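Local coordinates for UspA1 (Moraxella catarrhalis, PDB 3NTN), which serves as a trimeric autotransporter adhesin of the bacterial outer membrane, with binding of fibronectin and the receptor CEACAM1 ascribed to it, at residues B[73-78]-B[82-87]; B[167-172]-B[182-187]. All coordinates share one frame; numbering follows the deposited sequence.

Read from the N terminus, UspA1 passes first through a beta roll and then through a neck into a long helical stalk, and one contact is taken from the roll and one from the neck. Contact 1 closes a short loop of three residues within the roll, bringing strand 83-85 back against strand 75-77 and so joining the roll's two sheets. Contact 2 opens only after that, closing a nine-residue loop that ties the segment following strand 164-165 to the first turns of helix 182-217. The two loops are in series, neither nested nor crossed; their centres lie about 35 Å apart, on opposite sides of the chain's centre, and both touch the third subunit.

Contact 1 of 2, residues B[73-78]-B[82-87]; sequences NKNTIE and SVAIGS
Asn75 and Ile77 extend from strand 75-77 onto the backbone and small side chains of segment 82-87; strand 83-85 faces them from the other sheet, its direction opposed, the axes 7.2 Å apart. The tight side lies between the two sheets. Ile77 CD1 lies 3.5 Å from Ala84 N, while its other branch, CG2, meets Ser82 CB at 3.7 Å. Ala84 CB lies against the Asn75 side chain, 3.5 Å from OD1. With CG anti to the carbonyl carbon (chi1 -60°), the Asn75 amide extends toward the corner at Gly86, where ND2 donates a nearly straight bond of 3.0 Å to Gly86 O. That oxygen lies close to the amide plane, but the donor stands above the carbonyl plane. A second donor, Asn73 N, approaches Gly86 O in the carbonyl plane at 3.1 Å, so two N-H groups grip one oxygen. Asn75 OD1 accepts from Asn89 ND2, and together with the ND2 bond this should fix the amide's rotation. Beside this corner, Asn73 and Ser87 form a parallel bridge.

The other side of segment 73-78 is looser: Thr76 and Glu78 point away and are partly exposed, and Lys74 is exposed. Val83 and Ile85, turned away from strand 75-77, pack against neighbouring subunits, Ile85 on Ile85 of the third. Two sheets joined by short turns, with inward Asn75 bonded to a corner, make up the left-handed parallel beta roll of YadA-like heads.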
loop_
_atom_site.group_PDB
_atom_site.type_symbol
_atom_site.label_atom_id
_atom_site.label_comp_id
_atom_site.label_asym_id
_atom_site.label_seq_id
_atom_site.Cartn_x
_atom_site.Cartn_y
_atom_site.Cartn_z
ATOM N N ASN B 73 2.986 8.349 19.198
ATOM C CA ASN B 73 3.230 7.791 20.511
ATOM C C ASN B 73 4.043 6.478 20.487
ATOM O O ASN B 73 3.609 5.470 19.914
ATOM C CB ASN B 73 1.915 7.547 21.208
ATOM C CG ASN B 73 2.091 7.286 22.746
ATOM O OD1 ASN B 73 2.924 6.482 23.166
ATOM N ND2 ASN B 73 1.326 7.997 23.558
ATOM N N LYS B 74 5.198 6.463 21.157
ATOM C CA LYS B 74 5.941 5.214 21.304
ATOM C C LYS B 74 6.405 4.635 19.946
ATOM O O LYS B 74 6.294 3.448 19.718
ATOM C CB LYS B 74 5.135 4.136 22.062
ATOM C CG LYS B 74 5.530 3.867 23.524
ATOM C CD LYS B 74 4.267 3.444 24.348
ATOM C CE LYS B 74 4.358 3.799 25.847
ATOM N NZ LYS B 74 3.883 5.211 26.204
ATOM N N ASN B 75 6.924 5.491 19.077
ATOM C CA ASN B 75 7.682 5.041 17.915
ATOM C C ASN B 75 9.178 5.009 18.243
ATOM O O ASN B 75 9.754 6.053 18.543
ATOM C CB ASN B 75 7.399 5.924 16.743
ATOM C CG ASN B 75 5.928 5.925 16.382
ATOM O OD1 ASN B 75 5.445 4.971 15.769
ATOM N ND2 ASN B 75 5.198 6.978 16.778
ATOM N N THR B 76 9.776 3.819 18.245
ATOM C CA THR B 76 11.210 3.643 18.483
ATOM C C THR B 76 11.908 3.305 17.150
ATOM O O THR B 76 11.627 2.256 16.560
ATOM C CB THR B 76 11.472 2.495 19.450
ATOM O OG1 THR B 76 10.712 2.664 20.680
ATOM C CG2 THR B 76 12.995 2.370 19.743
ATOM N N ILE B 77 12.830 4.168 16.711
ATOM C CA ILE B 77 13.621 3.883 15.525
ATOM C C ILE B 77 15.096 3.826 15.849
ATOM O O ILE B 77 15.651 4.802 16.287
ATOM C CB ILE B 77 13.442 4.931 14.459
ATOM C CG1 ILE B 77 11.996 4.922 13.989
ATOM C CG2 ILE B 77 14.271 4.576 13.288
ATOM C CD1 ILE B 77 11.658 6.154 13.369
ATOM N N GLU B 78 15.716 2.665 15.633
ATOM C CA GLU B 78 17.110 2.477 15.938
ATOM C C GLU B 78 17.821 1.940 14.682
ATOM O O GLU B 78 18.922 1.484 14.761
ATOM C CB GLU B 78 17.265 1.536 17.143
ATOM C CG GLU B 78 16.983 2.162 18.541
ATOM C CD GLU B 78 16.502 1.138 19.636
ATOM O OE1 GLU B 78 16.242 -0.073 19.327
ATOM O OE2 GLU B 78 16.337 1.578 20.810
ATOM N N SER B 82 14.941 5.044 8.494
ATOM C CA SER B 82 13.677 4.446 8.778
ATOM C C SER B 82 12.742 5.498 9.284
ATOM O O SER B 82 13.205 6.545 9.774
ATOM C CB SER B 82 13.830 3.359 9.835
ATOM O OG SER B 82 14.438 2.258 9.243
ATOM N N VAL B 83 11.446 5.201 9.156
ATOM C CA VAL B 83 10.335 6.095 9.536
ATOM C C VAL B 83 9.304 5.282 10.331
ATOM O O VAL B 83 9.013 4.157 9.970
ATOM C CB VAL B 83 9.714 6.703 8.243
ATOM C CG1 VAL B 83 8.382 7.474 8.512
ATOM C CG2 VAL B 83 10.746 7.584 7.544
ATOM N N ALA B 84 8.761 5.830 11.411
ATOM C CA ALA B 84 7.560 5.264 12.035
ATOM C C ALA B 84 6.614 6.394 12.407
ATOM O O ALA B 84 6.967 7.273 13.208
ATOM C CB ALA B 84 7.912 4.510 13.277
ATOM N N ILE B 85 5.378 6.340 11.894
ATOM C CA ILE B 85 4.399 7.331 12.221
ATOM C C ILE B 85 3.202 6.565 12.692
ATOM O O ILE B 85 2.763 5.635 12.007
ATOM C CB ILE B 85 4.072 8.204 11.004
ATOM C CG1 ILE B 85 5.344 8.951 10.542
ATOM C CG2 ILE B 85 2.885 9.246 11.303
ATOM C CD1 ILE B 85 5.168 9.646 9.184
ATOM N N GLY B 86 2.662 6.963 13.849
ATOM C CA GLY B 86 1.464 6.360 14.427
ATOM C C GLY B 86 1.778 6.041 15.878
ATOM O O GLY B 86 2.162 6.926 16.594
ATOM N N SER B 87 1.747 4.762 16.270
ATOM C CA SER B 87 1.686 4.343 17.691
ATOM C C SER B 87 2.298 2.986 17.976
ATOM O O SER B 87 2.044 2.049 17.244
ATOM C CB SER B 87 0.235 4.256 18.106
ATOM O OG SER B 87 -0.030 5.315 18.957
#

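Contact 2 of 2, residues B[167-172]-B[182-187]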
loop_
_atom_site.group_PDB
_atom_site.type_symbol
_atom_site.label_atom_id
_atom_site.label_comp_id
_atom_site.label_asym_id
_atom_site.label_seq_id
_atom_site.Cartn_x
_atom_site.Cartn_y
_atom_site.Cartn_z
ATOM N N VAL B 167 -8.610 -1.267 -6.550
ATOM C CA VAL B 167 -7.437 -1.627 -7.336
ATOM C C VAL B 167 -7.772 -1.669 -8.820
ATOM O O VAL B 167 -8.692 -2.372 -9.260
ATOM C CB VAL B 167 -6.908 -3.031 -6.884
ATOM C CG1 VAL B 167 -5.676 -3.452 -7.696
ATOM C CG2 VAL B 167 -6.676 -3.054 -5.313
ATOM N N GLY B 168 -7.022 -0.897 -9.598
ATOM C CA GLY B 168 -7.136 -0.898 -11.066
ATOM C C GLY B 168 -6.771 -2.235 -11.706
ATOM O O GLY B 168 -5.914 -2.990 -11.191
ATOM N N ALA B 169 -7.433 -2.541 -12.832
ATOM C CA ALA B 169 -7.160 -3.799 -13.550
ATOM C C ALA B 169 -5.684 -3.840 -13.919
ATOM O O ALA B 169 -5.147 -2.895 -14.417
ATOM C CB ALA B 169 -8.003 -3.862 -14.772
ATOM N N GLY B 170 -5.008 -4.939 -13.616
ATOM C CA GLY B 170 -3.572 -5.020 -13.914
ATOM C C GLY B 170 -3.352 -5.599 -15.273
ATOM O O GLY B 170 -4.178 -6.374 -15.770
ATOM N N GLU B 171 -2.237 -5.218 -15.882
ATOM C CA GLU B 171 -1.811 -5.852 -17.093
ATOM C C GLU B 171 -1.655 -7.383 -16.916
ATOM O O GLU B 171 -1.180 -7.862 -15.896
ATOM C CB GLU B 171 -0.540 -5.129 -17.628
ATOM C CG GLU B 171 0.379 -5.959 -18.443
ATOM C CD GLU B 171 1.661 -5.180 -18.939
ATOM O OE1 GLU B 171 1.728 -3.920 -18.873
ATOM O OE2 GLU B 171 2.591 -5.872 -19.415
ATOM N N ILE B 172 -2.118 -8.140 -17.910
ATOM C CA ILE B 172 -2.095 -9.589 -17.879
ATOM C C ILE B 172 -1.279 -10.048 -19.055
ATOM O O ILE B 172 -1.732 -10.008 -20.214
ATOM C CB ILE B 172 -3.505 -10.167 -17.880
ATOM C CG1 ILE B 172 -4.176 -9.829 -16.519
ATOM C CG2 ILE B 172 -3.482 -11.718 -18.148
ATOM C CD1 ILE B 172 -5.602 -10.216 -16.498
ATOM N N GLY B 182 -10.330 -8.695 -8.485
ATOM C CA GLY B 182 -11.272 -9.838 -8.514
ATOM C C GLY B 182 -12.020 -10.073 -9.822
ATOM O O GLY B 182 -12.405 -11.189 -10.125
ATOM N N SER B 183 -12.205 -9.019 -10.607
ATOM C CA SER B 183 -12.882 -9.099 -11.884
ATOM C C SER B 183 -11.978 -9.743 -12.915
ATOM O O SER B 183 -12.427 -10.274 -13.912
ATOM C CB SER B 183 -13.322 -7.715 -12.344
ATOM O OG SER B 183 -12.230 -6.961 -12.910
ATOM N N GLN B 184 -10.682 -9.711 -12.680
ATOM C CA GLN B 184 -9.773 -10.357 -13.616
ATOM C C GLN B 184 -9.734 -11.858 -13.353
ATOM O O GLN B 184 -9.729 -12.648 -14.286
ATOM C CB GLN B 184 -8.406 -9.702 -13.552
ATOM C CG GLN B 184 -8.506 -8.225 -13.933
ATOM C CD GLN B 184 -7.180 -7.572 -13.964
ATOM O OE1 GLN B 184 -6.642 -7.240 -12.898
ATOM N NE2 GLN B 184 -6.575 -7.450 -15.175
ATOM N N LEU B 185 -9.748 -12.248 -12.076
ATOM C CA LEU B 185 -9.881 -13.648 -11.738
ATOM C C LEU B 185 -11.252 -14.173 -12.134
ATOM O O LEU B 185 -11.363 -15.286 -12.632
ATOM C CB LEU B 185 -9.621 -13.890 -10.260
ATOM C CG LEU B 185 -9.514 -15.376 -9.796
ATOM C CD1 LEU B 185 -8.151 -15.890 -10.234
ATOM C CD2 LEU B 185 -9.609 -15.508 -8.314
ATOM N N HIS B 186 -12.284 -13.369 -11.913
ATOM C CA HIS B 186 -13.657 -13.715 -12.373
ATOM C C HIS B 186 -13.685 -13.991 -13.863
ATOM O O HIS B 186 -14.241 -15.009 -14.281
ATOM C CB HIS B 186 -14.672 -12.607 -12.072
ATOM C CG HIS B 186 -16.082 -12.984 -12.420
ATOM N ND1 HIS B 186 -16.954 -13.545 -11.505
ATOM C CD2 HIS B 186 -16.769 -12.886 -13.583
ATOM C CE1 HIS B 186 -18.117 -13.776 -12.094
ATOM N NE2 HIS B 186 -18.023 -13.405 -13.359
ATOM N N ALA B 187 -13.093 -13.093 -14.654
ATOM C CA ALA B 187 -13.092 -13.282 -16.101
ATOM C C ALA B 187 -12.435 -14.603 -16.493
ATOM O O ALA B 187 -13.012 -15.360 -17.238
ATOM C CB ALA B 187 -12.476 -12.045 -16.887
#
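In the neck of this trimeric adhesin, where the chain leaves the beta-rich region and enters the coiled stalk, Gln184 in the first turn of helix 182-217 is clasped by the extended segment 167-172. Its terminal amide lies against Gly170 and pairs with both polar groups of that residue. Gly170 N donates to Gln184 OE1 at 2.9 Å, and Gln184 NE2 returns a bond of 2.7 Å to Gly170 O. The two bonds differ in direction. NE2 arrives on a lone pair of Gly170 O, which itself lies in the amide plane of Gln184, whereas Gly170 N is tilted 28° from the plane of the Gln184 carbonyl. Because the chain is extended beyond CG (chi2 -176°), the amide is carried well clear of the helix and can span the distance to the loop.

Apolar groups bracket the amide. Ala169 CB lies over one face, 3.9 Å from Gln184 NE2. On the opposite face Ile172 CD1 comes within 3.2 Å of the same nitrogen, a tight approach, the Ile172 and Gln184 side chains running antiparallel to one another. Gln184 OE1 also accepts from Asn181 N, just ahead of the helix, so this buried amide is held at both its oxygen and its nitrogen. Phe142 of the third subunit packs on Gln184, while Ile172 meets Leu185 of the second and Leu185 packs on Ile172 of the third. A glutamine pairing with loop backbone, set among such interchain contacts, belongs to the intertwined neck that joins head to coiled-coil stalk in trimeric autotransporter adhesins.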